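Retinol dehydratase (Spodoptera frugiperda, PDB 1FMJ) dehydrates retinol with a sulfotransferase-type fold, binding the alcohol beside adenosine-3'-5'-diphosphate under a helical lid. Local coordinates at residues A[88-93]-A[272-277]; A[249-252]-A[257-260]; A[33-38]-A[44-49]. All blocks are in the same frame, centred on the assembly; numbering follows the deposited sequence.

Contact 1: A[88-93]-A[272-277]; sequences NDLNFE and EEQIQR
The guanidinium of R277 lies flat on one face of the F92 ring, a nearly parallel stack of guanidinium on ring with centres 4.3 Å apart and planes tilted by only 20°. The overlap is partial: F92 CE1 sits 3.6 Å above the guanidinium plane, displaced toward the rim, and R277 NE is its closest partner at 3.7 Å. Below the charged head, R277 CD passes 3.8 Å from F92 CZ, so the ring meets the aliphatic shaft as well as the cation. The shaft runs straight from CG to NE, and because CG stands opposite the backbone N (chi1 -169°), this reach is directed off the helix and across to the loop. H281, one turn further along the helix, meets the same ring in an edge-to-face pair.

Beside the stack a smaller van der Waals touch is made by one branch of L90. Its CD2 comes 3.8 Å from Q274 CB, the two side chains crossing at about a right angle, and it also rests 3.7 Å from Q274 O. The amide of Q274 takes no part; its OE1 turns back to accept a bond from S271 N, just ahead of the helix.

The loop's backbone turns both hydrophobic side chains to the helix. N91 is the centre of an inverse gamma turn, with a weak bond from F92 N to L90 O, and the side chains of L90 and F92 both leave toward the helix while that of N91 leaves away from it.

At the surface of the sulfotransferase domain, this contact ties the loop that follows helix 76-87 to the first turns of helix 272-281. L90 also leans on L270, while I275 of the same helix packs on P256 of helix 255-265.

Contact 2: A[249-252]-A[257-260]; sequences EDYL and GCIA. With HG (mercury (II) ion), chain C.
C258 reaches from its helix to the Y251 side chain, and everything close in this contact gathers round that one cysteine. C258 CB lies in the plane of the Y251 ring, at its edge, 3.6 Å from Y251 CD2. The sulfur approaches the same carbon, also at 3.6 Å from SG to Y251 CD2. It comes in obliquely, 70° off the ring normal, in a cysteine sulfur-aromatic contact. With chi1 at -81°, SG is swung beside its own backbone N, which brings it over to the facing helix, where D250 O lies 3.6 Å from SG.

Beyond the sulfur the packing changes character. D250 starts toward the cysteine, with CB 3.8 Å from C258 SG, yet its carboxylate leads away and the residue is partly exposed. The mercury ion lies on this side, bound by C258 SG at 2.4 Å and by the backbone O of D254, in the turn joining the two helices. Y251, by contrast, is buried: its ring packs on M78 and L82 of helix 76-87, and its OH is hydrogen-bonded to T79 OG1.

Two successive helices, 248-253 and 255-265, thus meet at a tight bend just after the edge strand 243-247 of the parallel sheet. Their cysteine sulfur, with D254 O, makes the mercury site of this derivative, while the neighbouring L252 touches adenosine-3'-5'-diphosphate and belongs to the nucleotide pocket.

Contact 3: A[33-38]-A[44-49]; sequences TTYVKL and MVYRPY
The Y35 ring is the main bump on one side of the hairpin, held in a slot with M44 on one face and Y46 on the other. M44 CE stands 3.7 Å above the Y35 ring plane in a CH-pi contact, put there by bends at chi2 and chi3 (-67° and -90°). Against the opposite face lies the Y46 ring in an offset stack, with centroids 4.5 Å apart and both side chains pointing the same way. The bent M44 chain also forms a ledge on which K37 CD rests, 3.7 Å from M44 SD.

Smaller knobs fill the remaining hollows. The methyl T33 CG2 fits tightly into the notch between Y46 and P48, 3.4 Å from P48 CD. Across the other face of the sheet V36 CG2 meets V45 CG2 at 3.8 Å, while L38 CD2 leans on the Y49 ring.

Backbone bonds hold this shape: V36 and V45, an antiparallel hydrogen-bonded pair, exchange two bonds, and R47 N gives T34 O a nearly straight bond of 2.7 Å. Putting an alanine at Y35 would probably open a gap between M44 and Y46, leave the M44 methyl and Y46 face unpartnered, and cost T223 OG1 its bond to the Y35 hydroxyl.

Packing is thus aromatic and aliphatic, while polar ends bond at the margins, R47 to E15, K37 NZ to G42 and G220, consistent with an anchored, buried hairpin.

In the fold
Contacts 1 and 2 belong to one neighbourhood: helices 255-265 and 272-281 follow each other in the chain and touch where I259 CD1 meets I275 O at 3.7 Å; contact 1 uses the loop after helix 76-87, and contact 2 packs its tyrosine on that helix. Contact 1 lies at the surface and relies on a charged group spread over a ring, whereas contact 2 is buried and turns on a cysteine and a tyrosine. Contact 3, also buried, lies across the chain's centre, about 40 Å from contact 1 between centres. It alone is built on strand pairing, in the antiparallel sheet rather than the helices flanking the parallel one, and there backbone hydrogen bonds accompany the aromatic packing.

Contact 1: A[88-93]-A[272-277]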
ATOM      1  N   ASN A  88     -10.220  -8.136  17.348  1.00 28.43           N
ATOM      2  CA  ASN A  88     -10.448  -7.513  18.652  1.00 29.55           C
ATOM      3  C   ASN A  88     -11.888  -7.465  19.167  1.00 30.00           C
ATOM      4  O   ASN A  88     -12.301  -6.483  19.785  1.00 29.10           O
ATOM      5  CB  ASN A  88      -9.842  -6.108  18.667  1.00 29.24           C
ATOM      6  CG  ASN A  88      -8.337  -6.128  18.891  1.00 31.10           C
ATOM      7  OD1 ASN A  88      -7.869  -6.381  20.007  1.00 32.08           O
ATOM      8  ND2 ASN A  88      -7.571  -5.878  17.831  1.00 28.65           N
ATOM      9  N   ASP A  89     -12.649  -8.525  18.907  1.00 31.44           N
ATOM     10  CA  ASP A  89     -14.027  -8.623  19.390  1.00 32.44           C
ATOM     11  C   ASP A  89     -14.928  -7.462  18.997  1.00 32.82           C
ATOM     12  O   ASP A  89     -15.745  -7.006  19.800  1.00 31.99           O
ATOM     13  CB  ASP A  89     -14.025  -8.740  20.913  1.00 34.18           C
ATOM     14  CG  ASP A  89     -13.171  -9.886  21.404  1.00 35.98           C
ATOM     15  OD1 ASP A  89     -13.431 -11.033  20.993  1.00 37.23           O
ATOM     16  OD2 ASP A  89     -12.239  -9.641  22.200  1.00 37.84           O
ATOM     17  N   LEU A  90     -14.789  -6.993  17.763  1.00 32.24           N
ATOM     18  CA  LEU A  90     -15.600  -5.884  17.282  1.00 32.61           C
ATOM     19  C   LEU A  90     -15.713  -4.755  18.298  1.00 32.38           C
ATOM     20  O   LEU A  90     -16.802  -4.240  18.553  1.00 32.99           O
ATOM     21  CB  LEU A  90     -17.000  -6.369  16.890  1.00 31.75           C
ATOM     22  CG  LEU A  90     -17.059  -7.273  15.659  1.00 31.59           C
ATOM     23  CD1 LEU A  90     -16.786  -8.710  16.077  1.00 32.83           C
ATOM     24  CD2 LEU A  90     -18.424  -7.166  15.007  1.00 32.28           C
ATOM     25  N   ASN A  91     -14.580  -4.382  18.883  1.00 32.58           N
ATOM     26  CA  ASN A  91     -14.536  -3.295  19.850  1.00 32.47           C
ATOM     27  C   ASN A  91     -14.348  -2.013  19.044  1.00 32.79           C
ATOM     28  O   ASN A  91     -13.223  -1.530  18.875  1.00 33.26           O
ATOM     29  CB  ASN A  91     -13.361  -3.485  20.810  1.00 31.97           C
ATOM     30  CG  ASN A  91     -13.351  -2.465  21.935  1.00 30.89           C
ATOM     31  OD1 ASN A  91     -13.641  -1.290  21.730  1.00 31.61           O
ATOM     32  ND2 ASN A  91     -12.997  -2.911  23.130  1.00 31.75           N
ATOM     33  N   PHE A  92     -15.448  -1.471  18.531  1.00 33.06           N
ATOM     34  CA  PHE A  92     -15.379  -0.258  17.728  1.00 33.58           C
ATOM     35  C   PHE A  92     -14.829   0.907  18.533  1.00 33.90           C
ATOM     36  O   PHE A  92     -14.080   1.731  18.012  1.00 33.58           O
ATOM     37  CB  PHE A  92     -16.760   0.106  17.177  1.00 33.58           C
ATOM     38  CG  PHE A  92     -17.344  -0.937  16.275  1.00 33.35           C
ATOM     39  CD1 PHE A  92     -17.820  -2.135  16.793  1.00 33.11           C
ATOM     40  CD2 PHE A  92     -17.406  -0.727  14.900  1.00 33.18           C
ATOM     41  CE1 PHE A  92     -18.350  -3.112  15.958  1.00 32.94           C
ATOM     42  CE2 PHE A  92     -17.934  -1.696  14.054  1.00 32.70           C
ATOM     43  CZ  PHE A  92     -18.408  -2.892  14.584  1.00 33.23           C
ATOM     44  N   GLU A  93     -15.200   0.970  19.807  1.00 34.19           N
ATOM     45  CA  GLU A  93     -14.742   2.046  20.670  1.00 34.69           C
ATOM     46  C   GLU A  93     -13.220   2.127  20.651  1.00 34.42           C
ATOM     47  O   GLU A  93     -12.649   3.208  20.508  1.00 35.92           O
ATOM     48  CB  GLU A  93     -15.241   1.816  22.098  1.00 36.32           C
ATOM     49  CG  GLU A  93     -15.168   3.047  22.968  1.00 38.45           C
ATOM     50  CD  GLU A  93     -15.839   4.244  22.323  1.00 39.51           C
ATOM     51  OE1 GLU A  93     -16.996   4.107  21.868  1.00 41.30           O
ATOM     52  OE2 GLU A  93     -15.210   5.322  22.269  1.00 40.47           O
ATOM     53  N   GLU A 272     -24.797 -12.816  11.974  1.00 39.17           N
ATOM     54  CA  GLU A 272     -25.207 -12.025  10.825  1.00 40.91           C
ATOM     55  C   GLU A 272     -25.338 -10.553  11.205  1.00 40.70           C
ATOM     56  O   GLU A 272     -25.115  -9.666  10.379  1.00 41.38           O
ATOM     57  CB  GLU A 272     -26.529 -12.548  10.266  1.00 42.32           C
ATOM     58  CG  GLU A 272     -27.008 -11.814   9.029  1.00 45.40           C
ATOM     59  CD  GLU A 272     -28.237 -12.456   8.419  1.00 47.31           C
ATOM     60  OE1 GLU A 272     -29.228 -12.654   9.156  1.00 48.63           O
ATOM     61  OE2 GLU A 272     -28.214 -12.759   7.205  1.00 48.04           O
ATOM     62  N   GLU A 273     -25.696 -10.299  12.459  1.00 40.13           N
ATOM     63  CA  GLU A 273     -25.852  -8.934  12.942  1.00 39.30           C
ATOM     64  C   GLU A 273     -24.477  -8.290  13.037  1.00 39.15           C
ATOM     65  O   GLU A 273     -24.292  -7.150  12.618  1.00 39.50           O
ATOM     66  CB  GLU A 273     -26.529  -8.930  14.306  1.00 39.51           C
ATOM     67  N   GLN A 274     -23.518  -9.035  13.585  1.00 38.38           N
ATOM     68  CA  GLN A 274     -22.154  -8.543  13.732  1.00 37.53           C
ATOM     69  C   GLN A 274     -21.568  -8.220  12.362  1.00 37.04           C
ATOM     70  O   GLN A 274     -20.856  -7.232  12.194  1.00 37.44           O
ATOM     71  CB  GLN A 274     -21.289  -9.588  14.440  1.00 36.78           C
ATOM     72  CG  GLN A 274     -21.789  -9.946  15.833  1.00 37.34           C
ATOM     73  CD  GLN A 274     -20.909 -10.958  16.549  1.00 36.70           C
ATOM     74  OE1 GLN A 274     -20.648 -12.048  16.042  1.00 37.50           O
ATOM     75  NE2 GLN A 274     -20.456 -10.600  17.745  1.00 37.25           N
ATOM     76  N   ILE A 275     -21.881  -9.053  11.379  1.00 36.34           N
ATOM     77  CA  ILE A 275     -21.377  -8.843  10.032  1.00 36.35           C
ATOM     78  C   ILE A 275     -21.999  -7.603   9.395  1.00 36.42           C
ATOM     79  O   ILE A 275     -21.300  -6.797   8.779  1.00 36.94           O
ATOM     80  CB  ILE A 275     -21.638 -10.081   9.152  1.00 36.53           C
ATOM     81  CG1 ILE A 275     -20.871 -11.278   9.728  1.00 36.08           C
ATOM     82  CG2 ILE A 275     -21.207  -9.810   7.711  1.00 35.84           C
ATOM     83  CD1 ILE A 275     -21.031 -12.558   8.955  1.00 37.53           C
ATOM     84  N   GLN A 276     -23.308  -7.444   9.556  1.00 35.98           N
ATOM     85  CA  GLN A 276     -24.005  -6.295   8.994  1.00 35.09           C
ATOM     86  C   GLN A 276     -23.502  -5.018   9.651  1.00 34.35           C
ATOM     87  O   GLN A 276     -23.512  -3.951   9.042  1.00 33.36           O
ATOM     88  CB  GLN A 276     -25.513  -6.437   9.201  1.00 34.85           C
ATOM     89  N   ARG A 277     -23.054  -5.132  10.898  1.00 33.90           N
ATOM     90  CA  ARG A 277     -22.552  -3.975  11.621  1.00 34.12           C
ATOM     91  C   ARG A 277     -21.159  -3.589  11.117  1.00 33.57           C
ATOM     92  O   ARG A 277     -20.791  -2.414  11.114  1.00 33.63           O
ATOM     93  CB  ARG A 277     -22.503  -4.263  13.118  1.00 35.12           C
ATOM     94  CG  ARG A 277     -22.244  -3.026  13.954  1.00 38.03           C
ATOM     95  CD  ARG A 277     -22.123  -3.368  15.422  1.00 40.14           C
ATOM     96  NE  ARG A 277     -21.888  -2.181  16.235  1.00 42.40           N
ATOM     97  CZ  ARG A 277     -21.654  -2.210  17.543  1.00 43.46           C
ATOM     98  NH1 ARG A 277     -21.622  -3.370  18.187  1.00 44.79           N
ATOM     99  NH2 ARG A 277     -21.454  -1.079  18.207  1.00 44.17           N
TER

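Contact 2: A[249-252]-A[257-260]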
ATOM      1  N   GLU A 249     -12.639  -5.408  -5.824  1.00 20.61           N
ATOM      2  CA  GLU A 249     -13.943  -5.378  -6.460  1.00 22.36           C
ATOM      3  C   GLU A 249     -14.985  -6.187  -5.677  1.00 23.29           C
ATOM      4  O   GLU A 249     -16.134  -5.759  -5.538  1.00 22.65           O
ATOM      5  CB  GLU A 249     -13.842  -5.900  -7.896  1.00 21.63           C
ATOM      6  CG  GLU A 249     -13.114  -4.972  -8.877  1.00 23.30           C
ATOM      7  CD  GLU A 249     -11.607  -4.914  -8.675  1.00 23.98           C
ATOM      8  OE1 GLU A 249     -11.034  -5.864  -8.099  1.00 23.91           O
ATOM      9  OE2 GLU A 249     -10.987  -3.924  -9.118  1.00 23.16           O
ATOM     10  N   ASP A 250     -14.589  -7.346  -5.160  1.00 23.98           N
ATOM     11  CA  ASP A 250     -15.523  -8.170  -4.409  1.00 25.55           C
ATOM     12  C   ASP A 250     -16.039  -7.486  -3.150  1.00 26.02           C
ATOM     13  O   ASP A 250     -17.140  -7.781  -2.693  1.00 25.55           O
ATOM     14  CB  ASP A 250     -14.899  -9.528  -4.077  1.00 26.79           C
ATOM     15  CG  ASP A 250     -14.720 -10.394  -5.318  1.00 28.95           C
ATOM     16  OD1 ASP A 250     -15.613 -10.359  -6.193  1.00 28.91           O
ATOM     17  OD2 ASP A 250     -13.704 -11.114  -5.420  1.00 29.30           O
ATOM     18  N   TYR A 251     -15.247  -6.566  -2.601  1.00 25.82           N
ATOM     19  CA  TYR A 251     -15.646  -5.810  -1.415  1.00 26.36           C
ATOM     20  C   TYR A 251     -16.872  -4.960  -1.756  1.00 26.76           C
ATOM     21  O   TYR A 251     -17.763  -4.774  -0.928  1.00 26.58           O
ATOM     22  CB  TYR A 251     -14.519  -4.863  -0.975  1.00 26.46           C
ATOM     23  CG  TYR A 251     -13.474  -5.439  -0.033  1.00 26.95           C
ATOM     24  CD1 TYR A 251     -12.269  -4.768   0.174  1.00 25.87           C
ATOM     25  CD2 TYR A 251     -13.700  -6.622   0.675  1.00 26.71           C
ATOM     26  CE1 TYR A 251     -11.312  -5.252   1.059  1.00 26.44           C
ATOM     27  CE2 TYR A 251     -12.738  -7.120   1.577  1.00 27.52           C
ATOM     28  CZ  TYR A 251     -11.548  -6.425   1.757  1.00 26.68           C
ATOM     29  OH  TYR A 251     -10.595  -6.887   2.629  1.00 27.34           O
ATOM     30  N   LEU A 252     -16.889  -4.435  -2.981  1.00 27.23           N
ATOM     31  CA  LEU A 252     -17.973  -3.586  -3.461  1.00 27.49           C
ATOM     32  C   LEU A 252     -19.185  -4.386  -3.932  1.00 29.20           C
ATOM     33  O   LEU A 252     -20.305  -3.867  -3.958  1.00 29.44           O
ATOM     34  CB  LEU A 252     -17.480  -2.705  -4.617  1.00 27.34           C
ATOM     35  CG  LEU A 252     -16.184  -1.919  -4.401  1.00 25.72           C
ATOM     36  CD1 LEU A 252     -15.891  -1.086  -5.641  1.00 26.88           C
ATOM     37  CD2 LEU A 252     -16.317  -1.032  -3.174  1.00 24.63           C
ATOM     38  N   GLY A 257     -20.176 -10.952   2.444  1.00 31.48           N
ATOM     39  CA  GLY A 257     -19.582 -12.225   2.070  1.00 30.24           C
ATOM     40  C   GLY A 257     -18.080 -12.200   2.274  1.00 30.13           C
ATOM     41  O   GLY A 257     -17.479 -13.196   2.689  1.00 30.00           O
ATOM     42  N   CYS A 258     -17.467 -11.060   1.973  1.00 29.46           N
ATOM     43  CA  CYS A 258     -16.029 -10.905   2.154  1.00 28.62           C
ATOM     44  C   CYS A 258     -15.701 -10.893   3.642  1.00 27.96           C
ATOM     45  O   CYS A 258     -14.729 -11.500   4.079  1.00 27.44           O
ATOM     46  CB  CYS A 258     -15.547  -9.601   1.521  1.00 28.47           C
ATOM     47  SG  CYS A 258     -15.298  -9.661  -0.260  1.00 30.20           S
ATOM     48  N   ILE A 259     -16.516 -10.191   4.420  1.00 28.58           N
ATOM     49  CA  ILE A 259     -16.298 -10.114   5.860  1.00 29.32           C
ATOM     50  C   ILE A 259     -16.299 -11.514   6.469  1.00 29.90           C
ATOM     51  O   ILE A 259     -15.530 -11.801   7.391  1.00 30.20           O
ATOM     52  CB  ILE A 259     -17.382  -9.256   6.550  1.00 29.28           C
ATOM     53  CG1 ILE A 259     -17.217  -7.786   6.145  1.00 30.90           C
ATOM     54  CG2 ILE A 259     -17.278  -9.403   8.061  1.00 30.50           C
ATOM     55  CD1 ILE A 259     -18.265  -6.851   6.731  1.00 31.39           C
ATOM     56  N   ALA A 260     -17.159 -12.379   5.935  1.00 29.42           N
ATOM     57  CA  ALA A 260     -17.271 -13.753   6.408  1.00 29.69           C
ATOM     58  C   ALA A 260     -16.014 -14.529   6.047  1.00 29.01           C
ATOM     59  O   ALA A 260     -15.479 -15.286   6.860  1.00 28.78           O
ATOM     60  CB  ALA A 260     -18.505 -14.424   5.794  1.00 29.06           C
TER
HETATM   61 HG    HG C 451     -17.128 -11.005  -1.094  0.60 39.80          HG

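Contact 3: A[33-38]-A[44-49]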
ATOM      1  N   THR A  33      13.508  11.826  -2.507  1.00 25.85           N
ATOM      2  CA  THR A  33      13.915  10.420  -2.475  1.00 25.75           C
ATOM      3  C   THR A  33      13.991   9.804  -3.872  1.00 25.87           C
ATOM      4  O   THR A  33      13.094   9.996  -4.689  1.00 26.76           O
ATOM      5  CB  THR A  33      12.946   9.585  -1.618  1.00 25.80           C
ATOM      6  OG1 THR A  33      12.647  10.288  -0.406  1.00 25.45           O
ATOM      7  CG2 THR A  33      13.574   8.253  -1.267  1.00 24.47           C
ATOM      8  N   THR A  34      15.064   9.063  -4.140  1.00 25.29           N
ATOM      9  CA  THR A  34      15.263   8.425  -5.444  1.00 24.83           C
ATOM     10  C   THR A  34      15.041   6.919  -5.367  1.00 24.23           C
ATOM     11  O   THR A  34      14.935   6.359  -4.278  1.00 23.64           O
ATOM     12  CB  THR A  34      16.695   8.674  -5.969  1.00 24.95           C
ATOM     13  OG1 THR A  34      17.638   8.236  -4.984  1.00 25.15           O
ATOM     14  CG2 THR A  34      16.916  10.146  -6.248  1.00 26.38           C
ATOM     15  N   TYR A  35      14.981   6.266  -6.524  1.00 24.40           N
ATOM     16  CA  TYR A  35      14.769   4.815  -6.578  1.00 24.51           C
ATOM     17  C   TYR A  35      15.993   4.020  -7.055  1.00 24.73           C
ATOM     18  O   TYR A  35      17.008   4.580  -7.474  1.00 25.49           O
ATOM     19  CB  TYR A  35      13.635   4.461  -7.546  1.00 25.12           C
ATOM     20  CG  TYR A  35      12.262   5.027  -7.256  1.00 25.76           C
ATOM     21  CD1 TYR A  35      11.837   6.211  -7.853  1.00 25.85           C
ATOM     22  CD2 TYR A  35      11.350   4.323  -6.471  1.00 24.53           C
ATOM     23  CE1 TYR A  35      10.540   6.672  -7.692  1.00 25.99           C
ATOM     24  CE2 TYR A  35      10.044   4.780  -6.300  1.00 24.90           C
ATOM     25  CZ  TYR A  35       9.648   5.951  -6.918  1.00 24.73           C
ATOM     26  OH  TYR A  35       8.360   6.394  -6.786  1.00 24.27           O
ATOM     27  N   VAL A  36      15.853   2.697  -6.982  1.00 24.97           N
ATOM     28  CA  VAL A  36      16.835   1.727  -7.452  1.00 25.40           C
ATOM     29  C   VAL A  36      16.029   0.456  -7.675  1.00 26.28           C
ATOM     30  O   VAL A  36      15.045   0.208  -6.969  1.00 26.47           O
ATOM     31  CB  VAL A  36      17.959   1.418  -6.429  1.00 25.81           C
ATOM     32  CG1 VAL A  36      18.769   2.673  -6.136  1.00 25.01           C
ATOM     33  CG2 VAL A  36      17.369   0.821  -5.161  1.00 23.92           C
ATOM     34  N   LYS A  37      16.420  -0.324  -8.676  1.00 26.51           N
ATOM     35  CA  LYS A  37      15.750  -1.580  -8.994  1.00 27.56           C
ATOM     36  C   LYS A  37      16.264  -2.617  -7.996  1.00 27.20           C
ATOM     37  O   LYS A  37      17.456  -2.638  -7.686  1.00 27.94           O
ATOM     38  CB  LYS A  37      16.109  -2.015 -10.416  1.00 27.88           C
ATOM     39  CG  LYS A  37      14.932  -2.157 -11.382  1.00 28.38           C
ATOM     40  CD  LYS A  37      14.345  -0.819 -11.777  1.00 27.33           C
ATOM     41  CE  LYS A  37      13.398  -0.957 -12.972  1.00 27.66           C
ATOM     42  NZ  LYS A  37      12.184  -1.786 -12.681  1.00 26.69           N
ATOM     43  N   LEU A  38      15.386  -3.479  -7.501  1.00 25.96           N
ATOM     44  CA  LEU A  38      15.812  -4.478  -6.523  1.00 26.64           C
ATOM     45  C   LEU A  38      15.452  -5.905  -6.897  1.00 26.60           C
ATOM     46  O   LEU A  38      14.300  -6.204  -7.188  1.00 27.90           O
ATOM     47  CB  LEU A  38      15.219  -4.154  -5.145  1.00 25.00           C
ATOM     48  CG  LEU A  38      15.641  -5.083  -4.002  1.00 24.16           C
ATOM     49  CD1 LEU A  38      17.168  -5.139  -3.960  1.00 24.51           C
ATOM     50  CD2 LEU A  38      15.080  -4.593  -2.671  1.00 21.04           C
ATOM     51  N   MET A  44      10.797  -1.636  -7.939  1.00 22.25           N
ATOM     52  CA  MET A  44      11.120  -0.248  -7.682  1.00 21.75           C
ATOM     53  C   MET A  44      11.041   0.065  -6.185  1.00 21.62           C
ATOM     54  O   MET A  44       9.956   0.062  -5.602  1.00 20.87           O
ATOM     55  CB  MET A  44      10.152   0.653  -8.452  1.00 22.88           C
ATOM     56  CG  MET A  44      10.404   0.721  -9.948  1.00 21.49           C
ATOM     57  SD  MET A  44      11.960   1.540 -10.330  1.00 25.78           S
ATOM     58  CE  MET A  44      11.428   3.260 -10.463  1.00 22.88           C
ATOM     59  N   VAL A  45      12.184   0.325  -5.556  1.00 20.33           N
ATOM     60  CA  VAL A  45      12.168   0.660  -4.139  1.00 20.58           C
ATOM     61  C   VAL A  45      12.906   1.957  -3.887  1.00 21.41           C
ATOM     62  O   VAL A  45      13.930   2.244  -4.520  1.00 22.38           O
ATOM     63  CB  VAL A  45      12.784  -0.474  -3.246  1.00 19.58           C
ATOM     64  CG1 VAL A  45      12.024  -1.779  -3.458  1.00 18.81           C
ATOM     65  CG2 VAL A  45      14.253  -0.665  -3.553  1.00 18.74           C
ATOM     66  N   TYR A  46      12.366   2.765  -2.980  1.00 22.84           N
ATOM     67  CA  TYR A  46      13.001   4.025  -2.630  1.00 23.15           C
ATOM     68  C   TYR A  46      14.368   3.659  -2.060  1.00 23.93           C
ATOM     69  O   TYR A  46      14.474   2.755  -1.232  1.00 22.17           O
ATOM     70  CB  TYR A  46      12.154   4.774  -1.596  1.00 23.84           C
ATOM     71  CG  TYR A  46      11.004   5.552  -2.209  1.00 23.35           C
ATOM     72  CD1 TYR A  46       9.680   5.218  -1.933  1.00 23.45           C
ATOM     73  CD2 TYR A  46      11.248   6.628  -3.055  1.00 23.29           C
ATOM     74  CE1 TYR A  46       8.625   5.942  -2.488  1.00 23.80           C
ATOM     75  CE2 TYR A  46      10.206   7.360  -3.612  1.00 24.66           C
ATOM     76  CZ  TYR A  46       8.899   7.013  -3.324  1.00 23.75           C
ATOM     77  OH  TYR A  46       7.877   7.749  -3.864  1.00 22.69           O
ATOM     78  N   ARG A  47      15.407   4.362  -2.507  1.00 23.98           N
ATOM     79  CA  ARG A  47      16.774   4.085  -2.077  1.00 25.98           C
ATOM     80  C   ARG A  47      16.952   3.781  -0.584  1.00 25.33           C
ATOM     81  O   ARG A  47      17.622   2.820  -0.226  1.00 25.04           O
ATOM     82  CB  ARG A  47      17.700   5.231  -2.495  1.00 27.74           C
ATOM     83  CG  ARG A  47      19.165   4.846  -2.498  1.00 32.66           C
ATOM     84  CD  ARG A  47      20.061   6.012  -2.905  1.00 34.95           C
ATOM     85  NE  ARG A  47      21.422   5.559  -3.175  1.00 38.75           N
ATOM     86  CZ  ARG A  47      21.769   4.819  -4.226  1.00 39.61           C
ATOM     87  NH1 ARG A  47      20.855   4.451  -5.111  1.00 39.79           N
ATOM     88  NH2 ARG A  47      23.032   4.443  -4.388  1.00 40.61           N
ATOM     89  N   PRO A  48      16.363   4.600   0.305  1.00 24.83           N
ATOM     90  CA  PRO A  48      16.488   4.362   1.746  1.00 24.44           C
ATOM     91  C   PRO A  48      16.074   2.954   2.179  1.00 23.66           C
ATOM     92  O   PRO A  48      16.314   2.547   3.320  1.00 24.12           O
ATOM     93  CB  PRO A  48      15.578   5.431   2.346  1.00 23.76           C
ATOM     94  CG  PRO A  48      15.747   6.555   1.408  1.00 24.43           C
ATOM     95  CD  PRO A  48      15.659   5.871   0.056  1.00 24.44           C
ATOM     96  N   TYR A  49      15.447   2.210   1.278  1.00 23.48           N
ATOM     97  CA  TYR A  49      15.015   0.863   1.617  1.00 23.05           C
ATOM     98  C   TYR A  49      16.199  -0.063   1.859  1.00 23.55           C
ATOM     99  O   TYR A  49      16.176  -0.895   2.771  1.00 23.44           O
ATOM    100  CB  TYR A  49      14.149   0.270   0.505  1.00 22.26           C
ATOM    101  CG  TYR A  49      13.606  -1.083   0.875  1.00 19.65           C
ATOM    102  CD1 TYR A  49      12.565  -1.206   1.794  1.00 20.14           C
ATOM    103  CD2 TYR A  49      14.183  -2.251   0.378  1.00 21.03           C
ATOM    104  CE1 TYR A  49      12.115  -2.453   2.216  1.00 18.05           C
ATOM    105  CE2 TYR A  49      13.735  -3.518   0.796  1.00 18.60           C
ATOM    106  CZ  TYR A  49      12.706  -3.606   1.717  1.00 18.58           C
ATOM    107  OH  TYR A  49      12.286  -4.842   2.172  1.00 16.40           O
TER